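Local coordinates for protein neisseria adhesin A (Neisseria meningitidis, PDB 4CJD) that probably mediates adhesion to human epithelial cells and their uptake of the bacterium, as a trimeric autotransporter on the meningococcal surface, at residues 77-80 with 81-85; 65-68 with 69-73; 88-91 with 92-96; 21-24 with 25-28; 47-50 with 51-55. All blocks are in the same frame, centred on the assembly; numbering follows the deposited sequence.

Interaction 1 of 5, residues 77-80 with 81-85; sequences DLTG and TVEEN. Unlike the reference sequence in segment 81-85: Glu83 (reference Asp).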
loop_
_atom_site.group_PDB
_atom_site.type_symbol
_atom_site.label_atom_id
_atom_site.label_comp_id
_atom_site.label_asym_id
_atom_site.label_seq_id
_atom_site.Cartn_x
_atom_site.Cartn_y
_atom_site.Cartn_z
ATOM N N ASP A 77 -0.770 11.453 -4.127
ATOM C CA ASP A 77 0.337 10.614 -4.629
ATOM C C ASP A 77 0.403 9.228 -3.988
ATOM O O ASP A 77 0.626 8.225 -4.656
ATOM C CB ASP A 77 1.690 11.297 -4.403
ATOM C CG ASP A 77 1.874 12.499 -5.310
ATOM O OD1 ASP A 77 1.149 12.604 -6.335
ATOM O OD2 ASP A 77 2.715 13.344 -4.992
ATOM N N LEU A 78 0.270 9.198 -2.676
ATOM C CA LEU A 78 0.331 7.961 -1.951
ATOM C C LEU A 78 -0.860 7.080 -2.342
ATOM O O LEU A 78 -0.711 5.881 -2.469
ATOM C CB LEU A 78 0.332 8.223 -0.446
ATOM C CG LEU A 78 0.686 6.985 0.398
ATOM C CD1 LEU A 78 2.078 6.340 0.047
ATOM C CD2 LEU A 78 0.579 7.331 1.883
ATOM N N THR A 79 -2.035 7.669 -2.518
ATOM C CA THR A 79 -3.177 6.846 -2.950
ATOM C C THR A 79 -2.897 6.242 -4.315
ATOM O O THR A 79 -3.270 5.105 -4.566
ATOM C CB THR A 79 -4.494 7.658 -3.007
ATOM O OG1 THR A 79 -4.683 8.311 -1.745
ATOM C CG2 THR A 79 -5.727 6.743 -3.342
ATOM N N GLY A 80 -2.221 6.993 -5.190
ATOM C CA GLY A 80 -1.856 6.442 -6.492
ATOM C C GLY A 80 -0.923 5.236 -6.385
ATOM O O GLY A 80 -1.099 4.252 -7.094
ATOM N N THR A 81 0.068 5.290 -5.498
ATOM C CA THR A 81 0.967 4.143 -5.315
ATOM C C THR A 81 0.237 2.941 -4.749
ATOM O O THR A 81 0.404 1.808 -5.229
ATOM C CB THR A 81 2.141 4.484 -4.377
ATOM O OG1 THR A 81 2.792 5.658 -4.872
ATOM C CG2 THR A 81 3.152 3.332 -4.321
ATOM N N VAL A 82 -0.573 3.188 -3.728
ATOM C CA VAL A 82 -1.383 2.124 -3.154
ATOM C C VAL A 82 -2.273 1.539 -4.257
ATOM O O VAL A 82 -2.341 0.315 -4.411
ATOM C CB VAL A 82 -2.247 2.637 -1.931
ATOM C CG1 VAL A 82 -3.211 1.553 -1.460
ATOM C CG2 VAL A 82 -1.336 3.086 -0.775
ATOM N N GLU A 83 -2.911 2.382 -5.083
ATOM C CA GLU A 83 -3.699 1.777 -6.196
ATOM C C GLU A 83 -2.832 0.902 -7.142
ATOM O O GLU A 83 -3.258 -0.148 -7.597
ATOM C CB GLU A 83 -4.404 2.850 -7.023
ATOM C CG GLU A 83 -5.639 3.468 -6.402
ATOM C CD GLU A 83 -6.191 4.584 -7.291
ATOM O OE1 GLU A 83 -5.817 4.633 -8.481
ATOM O OE2 GLU A 83 -6.971 5.409 -6.810
ATOM N N GLU A 84 -1.623 1.354 -7.462
ATOM C CA GLU A 84 -0.753 0.547 -8.305
ATOM C C GLU A 84 -0.408 -0.774 -7.635
ATOM O O GLU A 84 -0.341 -1.805 -8.308
ATOM C CB GLU A 84 0.529 1.314 -8.641
ATOM C CG GLU A 84 0.251 2.602 -9.409
ATOM C CD GLU A 84 1.497 3.412 -9.668
ATOM O OE1 GLU A 84 2.454 3.370 -8.851
ATOM O OE2 GLU A 84 1.519 4.091 -10.713
ATOM N N ASN A 85 -0.220 -0.751 -6.303
ATOM C CA ASN A 85 0.137 -1.959 -5.576
ATOM C C ASN A 85 -1.023 -2.928 -5.531
ATOM O O ASN A 85 -0.806 -4.142 -5.651
ATOM C CB ASN A 85 0.637 -1.634 -4.155
ATOM C CG ASN A 85 2.069 -1.077 -4.161
ATOM O OD1 ASN A 85 2.677 -0.968 -5.223
ATOM N ND2 ASN A 85 2.600 -0.722 -2.997
#

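Interaction 2 of 5, residues 65-68 with 69-73; sequences KEVL and AQHDQ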
loop_
_atom_site.group_PDB
_atom_site.type_symbol
_atom_site.label_atom_id
_atom_site.label_comp_id
_atom_site.label_asym_id
_atom_site.label_seq_id
_atom_site.Cartn_x
_atom_site.Cartn_y
_atom_site.Cartn_z
ATOM N N LYS A 65 -2.224 26.744 5.922
ATOM C CA LYS A 65 -2.745 26.514 4.547
ATOM C C LYS A 65 -1.741 25.750 3.684
ATOM O O LYS A 65 -2.088 24.786 3.007
ATOM C CB LYS A 65 -3.115 27.852 3.847
ATOM C CG LYS A 65 -4.310 28.633 4.530
ATOM C CD LYS A 65 -4.702 29.944 3.652
ATOM C CE LYS A 65 -5.605 31.024 4.332
ATOM N NZ LYS A 65 -5.618 32.536 3.810
ATOM N N GLU A 66 -0.480 26.175 3.723
ATOM C CA GLU A 66 0.503 25.511 2.917
ATOM C C GLU A 66 0.760 24.079 3.371
ATOM O O GLU A 66 1.005 23.195 2.538
ATOM C CB GLU A 66 1.827 26.306 2.914
ATOM C CG GLU A 66 2.909 25.614 2.073
ATOM C CD GLU A 66 2.495 25.443 0.620
ATOM O OE1 GLU A 66 1.619 26.194 0.162
ATOM O OE2 GLU A 66 3.007 24.529 -0.053
ATOM N N VAL A 67 0.774 23.823 4.684
ATOM C CA VAL A 67 0.984 22.428 5.112
ATOM C C VAL A 67 -0.211 21.585 4.623
ATOM O O VAL A 67 -0.059 20.437 4.115
ATOM C CB VAL A 67 1.141 22.304 6.678
ATOM C CG1 VAL A 67 1.275 20.813 7.106
ATOM C CG2 VAL A 67 2.401 23.095 7.155
ATOM N N LEU A 68 -1.409 22.132 4.763
ATOM C CA LEU A 68 -2.569 21.379 4.264
ATOM C C LEU A 68 -2.446 21.107 2.756
ATOM O O LEU A 68 -2.761 19.996 2.302
ATOM C CB LEU A 68 -3.874 22.110 4.571
ATOM C CG LEU A 68 -4.391 21.972 6.006
ATOM C CD1 LEU A 68 -5.489 22.993 6.270
ATOM C CD2 LEU A 68 -4.891 20.580 6.266
ATOM N N ALA A 69 -1.967 22.082 1.968
ATOM C CA ALA A 69 -1.781 21.826 0.517
ATOM C C ALA A 69 -0.770 20.706 0.244
ATOM O O ALA A 69 -0.933 19.901 -0.695
ATOM C CB ALA A 69 -1.334 23.117 -0.253
ATOM N N GLN A 70 0.288 20.665 1.049
ATOM C CA GLN A 70 1.284 19.600 0.928
ATOM C C GLN A 70 0.687 18.256 1.269
ATOM O O GLN A 70 1.004 17.254 0.641
ATOM C CB GLN A 70 2.495 19.891 1.861
ATOM C CG GLN A 70 3.397 21.036 1.334
ATOM C CD GLN A 70 4.643 21.236 2.202
ATOM O OE1 GLN A 70 4.810 20.583 3.242
ATOM N NE2 GLN A 70 5.527 22.126 1.762
ATOM N N HIS A 71 -0.154 18.216 2.300
ATOM C CA HIS A 71 -0.899 16.988 2.612
ATOM C C HIS A 71 -1.856 16.543 1.509
ATOM O O HIS A 71 -1.915 15.363 1.202
ATOM C CB HIS A 71 -1.618 17.158 3.939
ATOM C CG HIS A 71 -0.663 17.162 5.081
ATOM N ND1 HIS A 71 -1.060 17.217 6.402
ATOM C CD2 HIS A 71 0.700 17.170 5.090
ATOM C CE1 HIS A 71 0.013 17.192 7.180
ATOM N NE2 HIS A 71 1.095 17.156 6.409
ATOM N N ASP A 72 -2.554 17.468 0.871
ATOM C CA ASP A 72 -3.328 17.105 -0.328
ATOM C C ASP A 72 -2.507 16.423 -1.423
ATOM O O ASP A 72 -2.944 15.428 -1.968
ATOM C CB ASP A 72 -4.002 18.326 -0.962
ATOM C CG ASP A 72 -5.331 18.661 -0.298
ATOM O OD1 ASP A 72 -5.907 17.769 0.375
ATOM O OD2 ASP A 72 -5.781 19.813 -0.455
ATOM N N GLN A 73 -1.333 16.971 -1.735
ATOM C CA GLN A 73 -0.444 16.389 -2.730
ATOM C C GLN A 73 0.069 15.020 -2.259
ATOM O O GLN A 73 0.057 14.080 -3.019
ATOM C CB GLN A 73 0.747 17.335 -3.006
ATOM C CG GLN A 73 1.687 16.840 -4.117
ATOM C CD GLN A 73 1.002 16.844 -5.488
ATOM O OE1 GLN A 73 0.534 17.884 -5.953
ATOM N NE2 GLN A 73 0.931 15.676 -6.129
#

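Interaction 3 of 5, residues 88-91 with 92-96; sequences ALVK and TAEVV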
loop_
_atom_site.group_PDB
_atom_site.type_symbol
_atom_site.label_atom_id
_atom_site.label_comp_id
_atom_site.label_asym_id
_atom_site.label_seq_id
_atom_site.Cartn_x
_atom_site.Cartn_y
_atom_site.Cartn_z
ATOM N N ALA A 88 -1.145 -4.710 -8.890
ATOM C CA ALA A 88 -0.013 -5.641 -8.955
ATOM C C ALA A 88 -0.311 -6.907 -8.154
ATOM O O ALA A 88 0.051 -8.013 -8.559
ATOM C CB ALA A 88 1.265 -4.978 -8.461
ATOM N N LEU A 89 -0.998 -6.742 -7.032
ATOM C CA LEU A 89 -1.416 -7.868 -6.196
ATOM C C LEU A 89 -2.402 -8.790 -6.891
ATOM O O LEU A 89 -2.266 -10.007 -6.850
ATOM C CB LEU A 89 -2.031 -7.333 -4.900
ATOM C CG LEU A 89 -1.008 -7.128 -3.800
ATOM C CD1 LEU A 89 -1.594 -6.354 -2.644
ATOM C CD2 LEU A 89 -0.484 -8.501 -3.346
ATOM N N VAL A 90 -3.407 -8.200 -7.524
ATOM C CA VAL A 90 -4.377 -8.958 -8.296
ATOM C C VAL A 90 -3.706 -9.704 -9.450
ATOM O O VAL A 90 -3.986 -10.873 -9.670
ATOM C CB VAL A 90 -5.473 -8.050 -8.860
ATOM C CG1 VAL A 90 -6.390 -8.836 -9.779
ATOM C CG2 VAL A 90 -6.267 -7.438 -7.736
ATOM N N LYS A 91 -2.824 -9.024 -10.180
ATOM C CA LYS A 91 -2.146 -9.639 -11.312
ATOM C C LYS A 91 -1.269 -10.772 -10.815
ATOM O O LYS A 91 -1.264 -11.852 -11.392
ATOM C CB LYS A 91 -1.326 -8.608 -12.093
ATOM C CG LYS A 91 -2.201 -7.526 -12.742
ATOM C CD LYS A 91 -1.412 -6.549 -13.618
ATOM C CE LYS A 91 -1.596 -6.830 -15.121
ATOM N NZ LYS A 91 -3.013 -6.684 -15.595
ATOM N N THR A 92 -0.559 -10.529 -9.717
ATOM C CA THR A 92 0.263 -11.560 -9.102
ATOM C C THR A 92 -0.595 -12.741 -8.629
ATOM O O THR A 92 -0.256 -13.896 -8.893
ATOM C CB THR A 92 1.083 -10.994 -7.935
ATOM O OG1 THR A 92 2.012 -10.042 -8.454
ATOM C CG2 THR A 92 1.875 -12.077 -7.279
ATOM N N ALA A 93 -1.719 -12.471 -7.970
ATOM C CA ALA A 93 -2.577 -13.574 -7.531
ATOM C C ALA A 93 -3.101 -14.402 -8.706
ATOM O O ALA A 93 -3.184 -15.630 -8.614
ATOM C CB ALA A 93 -3.727 -13.064 -6.716
ATOM N N GLU A 94 -3.468 -13.738 -9.801
ATOM C CA GLU A 94 -3.972 -14.454 -10.970
ATOM C C GLU A 94 -2.897 -15.379 -11.510
ATOM O O GLU A 94 -3.149 -16.552 -11.767
ATOM C CB GLU A 94 -4.430 -13.481 -12.057
ATOM C CG GLU A 94 -5.684 -12.706 -11.689
ATOM C CD GLU A 94 -5.985 -11.548 -12.635
ATOM O OE1 GLU A 94 -5.078 -11.125 -13.391
ATOM O OE2 GLU A 94 -7.135 -11.055 -12.610
ATOM N N VAL A 95 -1.691 -14.846 -11.672
ATOM C CA VAL A 95 -0.579 -15.643 -12.161
ATOM C C VAL A 95 -0.320 -16.821 -11.220
ATOM O O VAL A 95 -0.130 -17.957 -11.670
ATOM C CB VAL A 95 0.703 -14.808 -12.308
ATOM C CG1 VAL A 95 1.906 -15.709 -12.481
ATOM C CG2 VAL A 95 0.583 -13.854 -13.477
ATOM N N VAL A 96 -0.352 -16.559 -9.916
ATOM C CA VAL A 96 -0.039 -17.601 -8.941
ATOM C C VAL A 96 -1.066 -18.733 -8.992
ATOM O O VAL A 96 -0.706 -19.903 -8.920
ATOM C CB VAL A 96 0.043 -17.030 -7.508
ATOM C CG1 VAL A 96 0.073 -18.166 -6.486
ATOM C CG2 VAL A 96 1.272 -16.131 -7.367
#

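Interaction 4 of 5, residues 21-24 with 25-28; sequences YNNT and QDIN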
loop_
_atom_site.group_PDB
_atom_site.type_symbol
_atom_site.label_atom_id
_atom_site.label_comp_id
_atom_site.label_asym_id
_atom_site.label_seq_id
_atom_site.Cartn_x
_atom_site.Cartn_y
_atom_site.Cartn_z
ATOM N N TYR A 21 -2.733 39.650 13.851
ATOM C CA TYR A 21 -1.549 39.520 12.988
ATOM C C TYR A 21 -0.851 38.190 13.227
ATOM O O TYR A 21 -0.500 37.506 12.305
ATOM C CB TYR A 21 -0.574 40.683 13.234
ATOM C CG TYR A 21 0.656 40.713 12.326
ATOM C CD1 TYR A 21 0.615 41.326 11.070
ATOM C CD2 TYR A 21 1.851 40.125 12.723
ATOM C CE1 TYR A 21 1.758 41.365 10.243
ATOM C CE2 TYR A 21 2.989 40.152 11.917
ATOM C CZ TYR A 21 2.950 40.783 10.679
ATOM O OH TYR A 21 4.106 40.826 9.883
ATOM N N ASN A 22 -0.694 37.810 14.492
ATOM C CA ASN A 22 -0.044 36.561 14.796
ATOM C C ASN A 22 -0.814 35.329 14.287
ATOM O O ASN A 22 -0.220 34.430 13.723
ATOM C CB ASN A 22 0.199 36.493 16.315
ATOM C CG ASN A 22 1.483 37.216 16.700
ATOM O OD1 ASN A 22 2.571 36.671 16.537
ATOM N ND2 ASN A 22 1.370 38.463 17.152
ATOM N N ASN A 23 -2.136 35.300 14.462
ATOM C CA ASN A 23 -2.951 34.231 13.898
ATOM C C ASN A 23 -2.887 34.215 12.392
ATOM O O ASN A 23 -2.850 33.144 11.754
ATOM C CB ASN A 23 -4.404 34.379 14.357
ATOM C CG ASN A 23 -4.569 34.066 15.838
ATOM O OD1 ASN A 23 -3.683 33.509 16.440
ATOM N ND2 ASN A 23 -5.684 34.447 16.415
ATOM N N THR A 24 -2.885 35.401 11.791
ATOM C CA THR A 24 -2.767 35.485 10.326
ATOM C C THR A 24 -1.427 34.895 9.845
ATOM O O THR A 24 -1.391 34.126 8.869
ATOM C CB THR A 24 -2.960 36.970 9.880
ATOM O OG1 THR A 24 -4.239 37.398 10.349
ATOM C CG2 THR A 24 -2.860 37.149 8.347
ATOM N N GLN A 25 -0.321 35.167 10.565
ATOM C CA GLN A 25 0.937 34.482 10.230
ATOM C C GLN A 25 0.880 32.971 10.458
ATOM O O GLN A 25 1.422 32.198 9.648
ATOM C CB GLN A 25 2.119 35.067 11.032
ATOM C CG GLN A 25 2.498 36.469 10.623
ATOM C CD GLN A 25 3.800 36.931 11.247
ATOM O OE1 GLN A 25 4.028 36.765 12.446
ATOM N NE2 GLN A 25 4.654 37.528 10.437
ATOM N N ASP A 26 0.240 32.531 11.553
ATOM C CA ASP A 26 0.027 31.099 11.745
ATOM C C ASP A 26 -0.695 30.460 10.569
ATOM O O ASP A 26 -0.362 29.344 10.115
ATOM C CB ASP A 26 -0.783 30.807 13.021
ATOM C CG ASP A 26 0.063 30.857 14.255
ATOM O OD1 ASP A 26 1.296 30.997 14.132
ATOM O OD2 ASP A 26 -0.501 30.757 15.336
ATOM N N ILE A 27 -1.693 31.156 10.065
ATOM C CA ILE A 27 -2.495 30.579 8.976
ATOM C C ILE A 27 -1.810 30.646 7.613
ATOM O O ILE A 27 -1.863 29.690 6.800
ATOM C CB ILE A 27 -3.882 31.275 8.915
ATOM C CG1 ILE A 27 -4.728 30.847 10.129
ATOM C CG2 ILE A 27 -4.676 30.945 7.585
ATOM C CD1 ILE A 27 -5.933 31.812 10.373
ATOM N N ASN A 28 -1.154 31.759 7.358
ATOM C CA ASN A 28 -0.622 32.028 6.009
ATOM C C ASN A 28 0.870 31.883 5.909
ATOM O O ASN A 28 1.417 31.857 4.809
ATOM C CB ASN A 28 -1.007 33.434 5.543
ATOM C CG ASN A 28 -2.513 33.592 5.413
ATOM O OD1 ASN A 28 -3.120 32.944 4.600
ATOM N ND2 ASN A 28 -3.110 34.397 6.264
HETATM O O HOH W 1 3.796 38.381 14.594
#

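Interaction 5 of 5, residues 47-50 with 51-55; sequences RPAT and EDDVK. Unlike the reference sequence in segment 47-50: Arg47 (reference Lys), Pro48 (reference Thr).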
loop_
_atom_site.group_PDB
_atom_site.type_symbol
_atom_site.label_atom_id
_atom_site.label_comp_id
_atom_site.label_asym_id
_atom_site.label_seq_id
_atom_site.Cartn_x
_atom_site.Cartn_y
_atom_site.Cartn_z
ATOM N N ARG A 47 9.553 43.462 14.921
ATOM C CA ARG A 47 10.960 43.192 14.662
ATOM C C ARG A 47 11.041 42.213 13.473
ATOM O O ARG A 47 10.073 41.527 13.178
ATOM C CB ARG A 47 11.643 42.620 15.912
ATOM C CG ARG A 47 11.168 41.211 16.207
ATOM C CD ARG A 47 11.770 40.641 17.500
ATOM N NE ARG A 47 11.178 39.324 17.709
ATOM C CZ ARG A 47 11.583 38.221 17.082
ATOM N NH1 ARG A 47 12.600 38.271 16.196
ATOM N NH2 ARG A 47 10.962 37.067 17.339
ATOM N N PRO A 48 12.188 42.151 12.787
ATOM C CA PRO A 48 12.210 41.239 11.644
ATOM C C PRO A 48 12.377 39.771 12.025
ATOM O O PRO A 48 13.166 39.432 12.869
ATOM C CB PRO A 48 13.410 41.722 10.812
ATOM C CG PRO A 48 14.030 42.848 11.602
ATOM C CD PRO A 48 13.452 42.879 12.956
ATOM N N ALA A 49 11.586 38.906 11.404
ATOM C CA ALA A 49 11.825 37.464 11.518
ATOM C C ALA A 49 13.241 37.091 11.016
ATOM O O ALA A 49 13.657 37.501 9.925
ATOM C CB ALA A 49 10.777 36.703 10.760
ATOM N N THR A 50 13.985 36.350 11.833
ATOM C CA THR A 50 15.273 35.815 11.447
ATOM C C THR A 50 15.080 34.377 11.036
ATOM O O THR A 50 14.023 33.806 11.280
ATOM C CB THR A 50 16.269 35.803 12.596
ATOM O OG1 THR A 50 15.765 34.878 13.578
ATOM C CG2 THR A 50 16.459 37.212 13.197
ATOM N N GLU A 51 16.119 33.750 10.511
ATOM C CA GLU A 51 16.026 32.328 10.226
ATOM C C GLU A 51 15.800 31.502 11.532
ATOM O O GLU A 51 15.115 30.487 11.476
ATOM C CB GLU A 51 17.267 31.889 9.450
ATOM C CG GLU A 51 17.328 30.397 9.088
ATOM C CD GLU A 51 16.163 29.899 8.214
ATOM O OE1 GLU A 51 15.444 30.700 7.566
ATOM O OE2 GLU A 51 15.976 28.663 8.178
ATOM N N ASP A 52 16.312 31.953 12.694
ATOM C CA ASP A 52 16.047 31.266 13.948
ATOM C C ASP A 52 14.540 31.232 14.232
ATOM O O ASP A 52 14.045 30.232 14.712
ATOM C CB ASP A 52 16.729 31.922 15.155
ATOM C CG ASP A 52 18.252 31.726 15.193
ATOM O OD1 ASP A 52 18.787 30.793 14.565
ATOM O OD2 ASP A 52 18.911 32.534 15.891
ATOM N N ASP A 53 13.839 32.348 14.008
ATOM C CA ASP A 53 12.394 32.405 14.238
ATOM C C ASP A 53 11.655 31.468 13.331
ATOM O O ASP A 53 10.669 30.846 13.722
ATOM C CB ASP A 53 11.816 33.791 13.993
ATOM C CG ASP A 53 12.314 34.806 14.954
ATOM O OD1 ASP A 53 12.134 34.607 16.166
ATOM O OD2 ASP A 53 12.894 35.812 14.487
ATOM N N VAL A 54 12.107 31.411 12.097
ATOM C CA VAL A 54 11.511 30.517 11.130
ATOM C C VAL A 54 11.677 29.054 11.566
ATOM O O VAL A 54 10.712 28.287 11.559
ATOM C CB VAL A 54 12.111 30.728 9.744
ATOM C CG1 VAL A 54 11.829 29.494 8.851
ATOM C CG2 VAL A 54 11.572 32.048 9.114
ATOM N N LYS A 55 12.888 28.680 11.964
ATOM C CA LYS A 55 13.158 27.323 12.425
ATOM C C LYS A 55 12.428 26.959 13.720
ATOM O O LYS A 55 12.110 25.800 13.920
ATOM C CB LYS A 55 14.664 27.103 12.618
ATOM C CG LYS A 55 15.404 26.944 11.273
ATOM C CD LYS A 55 16.866 26.571 11.471
ATOM C CE LYS A 55 17.617 26.457 10.140
ATOM N NZ LYS A 55 17.149 25.268 9.338
#

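Interaction 1 of 5, residues 77-80 with 81-85
The carboxylate of Glu83 meets Thr79 through a single oxygen: OE2 of Glu83 comes to 3.9 Å from CG2 of Thr79, a van der Waals touch between two side chains one helical turn apart. The methyl lies there because Thr79 turns CG2 anti to its own N and keeps OG1 beside that N (chi1 -53°), from where OG1 bonds back to the carbonyl of Leu75. The other carboxylate, that of Glu84, is carried past Gly80 by its aliphatic stem, and CG of Glu84 passes close to the backbone there, 3.1 Å from O of Gly80.

Four consecutive i to i+4 bonds hold the turn. The straightest runs from N of Val82 to O of Leu78, 3.0 Å long with an N-H...O angle of 176°; the shortest joins N of Glu83 to O of Thr79 at 2.8 Å. Thr81 sets its hydroxyl near the same carbonyl that its NH uses, but OG1 of Thr81 is 3.4 Å from O of Asp77, at best a weak bond.

The residue types follow the coiled coil of helix 64-113. Leu78 and Val82, four residues apart, are buried against Leu78 and Val82 of the neighbouring subunits, which suits branched aliphatics. Asn85 continues that seam and gives its amide NH to Ser86 of the second subunit. Asp77, whose OD2 accepts from NE2 of Gln73, and Glu83 and Glu84 lie on exposed flanks, where charge is readily solvated, while Thr79 and Thr81 border the packed helices of the two neighbouring subunits.

Interaction 2 of 5, residues 65-68 with 69-73
Ala69 begins the turn by placing its methyl CB 3.6 Å from O of Glu66, while its N bonds to O of Lys65 at 2.9 Å. Gln70 comes next: its N binds O of Glu66, and its extended chain runs across the folded chain of Glu66 at about a right angle. OE2 of Glu66 touches the aliphatic CG of Gln70 at 3.8 Å, with the carboxylate and amide planes 88° apart; Gln70 is exposed and Glu66 partly so, which suits long polar chains.

His71 forms a CH-pi contact. Val67 CG1 stands over one ring face, 4.0 Å from the centroid and offset toward the rim; it gets there because CG1 lies anti to the N of Val67 (chi1 177°), so that the two side chains run side by side. His71 and Leu68 belong to the inward seam of the trimeric coiled coil, each packing on its counterpart in another subunit, with Val67 at the flank against Phe59 and Leu62. Imidazole suits this buried place because NE2 of His71 bonds to OD1 of Asp72 on the second subunit.

Asp72 gives its N to O of Leu68 at 2.9 Å and extends its carboxylate to the third subunit, where OD1 accepts from NE2 of His71.

Interaction 3 of 5, residues 88-91 with 92-96
Two donors of Thr92 share one carbonyl. Its N reaches O of Ala88 at 2.8 Å, and its hydroxyl OG1 donates to the same O of Ala88, also at 2.8 Å, from the opposite face of the carbonyl plane. Thr92 can do both because chi1 of -65° holds OG1 beside its own N and pointed back along the helix. The remaining backbone bonds are ordinary helical ones, the straightest being N of Val95 to O of Lys91 (169°).

Van der Waals touches bring carbon against oxygen. CG1 of Val90 lies 3.7 Å from OE2 of Glu94, and the stem of Glu94 passes close over the backbone, its CG 3.2 Å from O of Val90. CB of Ala93 sits 3.4 Å from O of Leu89, a small methyl that adds little bulk beside the turn.

Charge enters only loosely: NZ of Lys91 and OE1 of Glu94 are 5.4 Å apart, not in contact. Leu89 and Val96 pack on their counterparts in other subunits within the trimeric coiled coil.

Chemically, a hydroxyl near other subunits finds an acceptor within its own helix, which probably lowers the cost of placing Thr92 at a seam where it packs on Thr92 of both neighbours.

Interaction 4 of 5, residues 21-24 with 25-28
The carbonyl oxygen of Thr24 is held by two donors of Asn28: the backbone N at 2.8 Å, and more weakly the side-chain ND2 at 3.1 Å, whose N-H...O angle is only 129°. Asn28 brings its amide back over the last turn, so that ND2 also rests 3.5 Å from CG2 of Thr24. Its other amide atom, OD1, accepts from NZ of Lys65, which suits an asparagine, able to donate and accept at one place.

A turn earlier, Gln25 lies against Tyr21. CD of Gln25 is 3.4 Å from CE2 of Tyr21, and amide and ring planes are turned 43° from each other in an oblique approach. The ring is brought to Gln25 because Tyr21 sets CG anti to its N (chi1 -176°); its OH bonds to O of Thr35, and the ring meets Tyr37 edge-to-face. A water in the plane of the Tyr21 ring, at its edge, donates to OE1 of Gln25 at 2.7 Å and weakly to OD1 of Asn22, whose ND2 bonds to the carbonyls of Val18 and Tyr37.

All this belongs to the C-terminal end of helix 9-28, one of three such helices that pack together in the head of the adhesin. Ile27 is buried against Ile27 of the second subunit, and Asn23 passes ND2 to OG1 of Thr24 in that subunit, a polar link inside the trimer. Backbone bonds from N of Asp26 to O of Asn22 and from N of Ile27 to O of Asn23, both 2.9 Å, complete the turn. The carboxylate of Asp26 reaches across to the second subunit, where OD2 forms a salt bridge with NZ of Lys65.

Interaction 5 of 5, residues 47-50 with 51-55
Arg47 places CG between its backbone N and carbonyl carbon (chi1 70°) and then runs extended to NE, carrying its guanidinium to Asp53, whose side chain points back toward residues 47-50. NH2 of Arg47 bonds to OD1 of Asp53 at 3.0 Å, and NH1 of Arg47 to OD2 at 3.0 Å, an end-on, two-nitrogen salt bridge. CG of Asp53 lies at the guanidinium edge, in its plane, but the carboxylate is turned 46° against it, so NH2 meets OD1 from above the carboxylate, whereas NH1 takes the syn side of OD2.

OD2 of Asp53 has a second partner. N of Thr50 meets it almost straight, at 2.9 Å and 177°, on the anti lone pair. Thr50 is the N-cap of helix 51-56 and Asp53 its third residue; a carboxylate suits the place, accepting from Thr50 N and Arg47 at once, and would probably also be favoured by the helix dipole. N of Val54 closes the first turn on O of Thr50 at 3.2 Å.

The contact lies at the surface of the head, untouched by other chains of the trimer. It ties strand 43-48, paired with strand 35-40, to helix 51-56, with Asp53 also touching Ile36 and Val54 covering Phe30 and Val32.

Overall arrangement
Interactions 2, 1 and 3 follow one another down helix 64-113, their centres 18 and 17 Å apart; each sets a few residues against the other subunits, nonpolar ones such as Leu78 and Leu89 and polar ones such as His71, Asn85 and Thr92. Interaction 4, at the C-terminal end of helix 9-28, is joined to interaction 2 directly: NZ of Lys65 lies 2.7 Å from OD1 of Asn28, and N of Lys65 3.1 Å from O of Ile27. Interaction 5, its centre 15 Å from that of interaction 4, takes no part in subunit contacts. All five lie in the head domain, whose coiled coil 64-113 continues from the helix 9-28 trimer, with strands 35-40 and 43-48 and helix 51-56 to one side.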